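Local coordinates for protein putative glucarate dehydratase (Pseudomonas fluorescens, PDB 4IT1) that probably catalyses the magnesium-dependent dehydration of D-glucarate to 5-dehydro-4-deoxy-D-glucarate, as a member of the mandelate racemase/muconate lactonizing enzyme family, at residues A[28-33]-A[134-139]. Residues are numbered along the deposited sequence; the frame is centred on the assembly and turned at random.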
loop_
_atom_site.group_PDB
_atom_site.type_symbol
_atom_site.label_atom_id
_atom_site.label_comp_id
_atom_site.label_asym_id
_atom_site.label_seq_id
_atom_site.Cartn_x
_atom_site.Cartn_y
_atom_site.Cartn_z
ATOM N N VAL A 28 -23.827 -13.634 -8.216
ATOM C CA VAL A 28 -22.658 -13.309 -9.054
ATOM C C VAL A 28 -22.923 -13.661 -10.520
ATOM O O VAL A 28 -23.375 -14.762 -10.825
ATOM C CB VAL A 28 -21.373 -14.029 -8.583
ATOM C CG1 VAL A 28 -20.176 -13.571 -9.405
ATOM C CG2 VAL A 28 -21.106 -13.781 -7.102
ATOM N N THR A 29 -22.630 -12.728 -11.421
ATOM C CA THR A 29 -22.906 -12.914 -12.844
ATOM C C THR A 29 -21.728 -12.486 -13.726
ATOM O O THR A 29 -21.494 -11.291 -13.951
ATOM C CB THR A 29 -24.201 -12.186 -13.276
ATOM O OG1 THR A 29 -25.299 -12.654 -12.486
ATOM C CG2 THR A 29 -24.510 -12.434 -14.751
ATOM N N VAL A 30 -21.000 -13.481 -14.226
ATOM C CA VAL A 30 -19.905 -13.259 -15.159
ATOM C C VAL A 30 -20.431 -13.416 -16.585
ATOM O O VAL A 30 -21.046 -14.427 -16.922
ATOM C CB VAL A 30 -18.740 -14.234 -14.900
ATOM C CG1 VAL A 30 -17.508 -13.805 -15.682
ATOM C CG2 VAL A 30 -18.431 -14.313 -13.409
ATOM N N THR A 31 -20.181 -12.415 -17.419
ATOM C CA THR A 31 -20.812 -12.335 -18.725
ATOM C C THR A 31 -19.808 -11.935 -19.808
ATOM O O THR A 31 -19.359 -10.791 -19.849
ATOM C CB THR A 31 -22.011 -11.352 -18.698
ATOM O OG1 THR A 31 -22.956 -11.777 -17.703
ATOM C CG2 THR A 31 -22.701 -11.277 -20.053
ATOM N N PRO A 32 -19.441 -12.889 -20.682
ATOM C CA PRO A 32 -18.531 -12.610 -21.800
ATOM C C PRO A 32 -19.167 -11.780 -22.913
ATOM O O PRO A 32 -20.351 -11.940 -23.196
ATOM C CB PRO A 32 -18.164 -14.004 -22.317
ATOM C CG PRO A 32 -19.216 -14.919 -21.789
ATOM C CD PRO A 32 -19.669 -14.333 -20.491
ATOM N N ILE A 33 -18.374 -10.912 -23.542
ATOM C CA ILE A 33 -18.858 -10.014 -24.608
ATOM C C ILE A 33 -17.815 -9.755 -25.697
ATOM O O ILE A 33 -16.617 -9.979 -25.500
ATOM C CB ILE A 33 -19.311 -8.629 -24.065
ATOM C CG1 ILE A 33 -18.169 -7.926 -23.323
ATOM C CG2 ILE A 33 -20.548 -8.748 -23.177
ATOM C CD1 ILE A 33 -18.084 -6.445 -23.609
ATOM N N SER A 134 -8.196 -8.948 -9.084
ATOM C CA SER A 134 -8.550 -7.613 -9.563
ATOM C C SER A 134 -9.960 -7.534 -10.153
ATOM O O SER A 134 -10.659 -6.538 -9.957
ATOM C CB SER A 134 -7.541 -7.135 -10.599
ATOM O OG SER A 134 -8.003 -5.973 -11.273
ATOM N N ALA A 135 -10.362 -8.575 -10.882
ATOM C CA ALA A 135 -11.669 -8.608 -11.543
ATOM C C ALA A 135 -12.815 -8.428 -10.538
ATOM O O ALA A 135 -13.722 -7.612 -10.751
ATOM C CB ALA A 135 -11.835 -9.901 -12.325
ATOM N N PHE A 136 -12.739 -9.175 -9.439
ATOM C CA PHE A 136 -13.760 -9.147 -8.406
ATOM C C PHE A 136 -13.540 -8.062 -7.346
ATOM O O PHE A 136 -14.511 -7.496 -6.835
ATOM C CB PHE A 136 -13.903 -10.529 -7.768
ATOM C CG PHE A 136 -14.401 -11.580 -8.723
ATOM C CD1 PHE A 136 -15.623 -11.423 -9.377
ATOM C CD2 PHE A 136 -13.652 -12.722 -8.976
ATOM C CE1 PHE A 136 -16.086 -12.386 -10.264
ATOM C CE2 PHE A 136 -14.111 -13.692 -9.859
ATOM C CZ PHE A 136 -15.329 -13.523 -10.503
ATOM N N GLU A 137 -12.273 -7.778 -7.027
ATOM C CA GLU A 137 -11.917 -6.721 -6.070
ATOM C C GLU A 137 -12.656 -5.423 -6.389
ATOM O O GLU A 137 -13.275 -4.830 -5.507
ATOM C CB GLU A 137 -10.394 -6.491 -6.039
ATOM C CG GLU A 137 -9.891 -5.636 -4.876
ATOM C CD GLU A 137 -9.329 -4.276 -5.299
ATOM O OE1 GLU A 137 -9.595 -3.804 -6.427
ATOM O OE2 GLU A 137 -8.609 -3.660 -4.487
ATOM N N VAL A 138 -12.603 -5.009 -7.655
ATOM C CA VAL A 138 -13.291 -3.808 -8.114
ATOM C C VAL A 138 -14.786 -3.878 -7.788
ATOM O O VAL A 138 -15.337 -2.940 -7.213
ATOM C CB VAL A 138 -13.032 -3.545 -9.618
ATOM C CG1 VAL A 138 -13.903 -2.413 -10.150
ATOM C CG2 VAL A 138 -11.560 -3.231 -9.851
ATOM N N ALA A 139 -15.424 -4.998 -8.118
ATOM C CA ALA A 139 -16.852 -5.178 -7.856
ATOM C C ALA A 139 -17.177 -5.185 -6.365
ATOM O O ALA A 139 -18.176 -4.598 -5.949
ATOM C CB ALA A 139 -17.358 -6.443 -8.525
#
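Val28 on strand 25-36 and Phe136 on helix 128-148 are the residues whose CA atoms lie nearest each other across the two segments, yet these stand 9.8 Å apart, so the gap is bridged by side chains alone. Phe136 does most of the reaching. Its CG lies anti to the backbone carbonyl carbon (chi1 -65°), and the ring extends from the helix until its far end meets two valines of the strand. Val30 meets the ring at its edge: its CG2 lies near the ring plane, 4.3 Å from CZ of Phe136. Val28 approaches obliquely, with its CG1 4.3 Å from CE1 of Phe136. The two valines, alternate residues of the strand, present methyl groups on the same side of it, whereas the CB of Thr29 between them points away from the helix. Only 77 Å² is buried between the segments, in keeping with two contacts at 4.3 Å.

Neighbouring elements of the N-terminal capping domain pack around the same residues. Ile56 of strand 50-60, which pairs antiparallel with strand 25-36, also touches Phe136, while Ile58 of that strand meets both Val28 and Ala139. Helix 74-87 adds Leu87 beside Val28, and the side chains of its Gln80 and Gln84 also touch Val30. Phe136 thus links helix 128-148 to the three-stranded antiparallel sheet of this domain, away from the magnesium site. With methyl carbons against aromatic C-H groups and no polar bond between the segments, the contact probably rests on dispersion and on the partial exclusion of water.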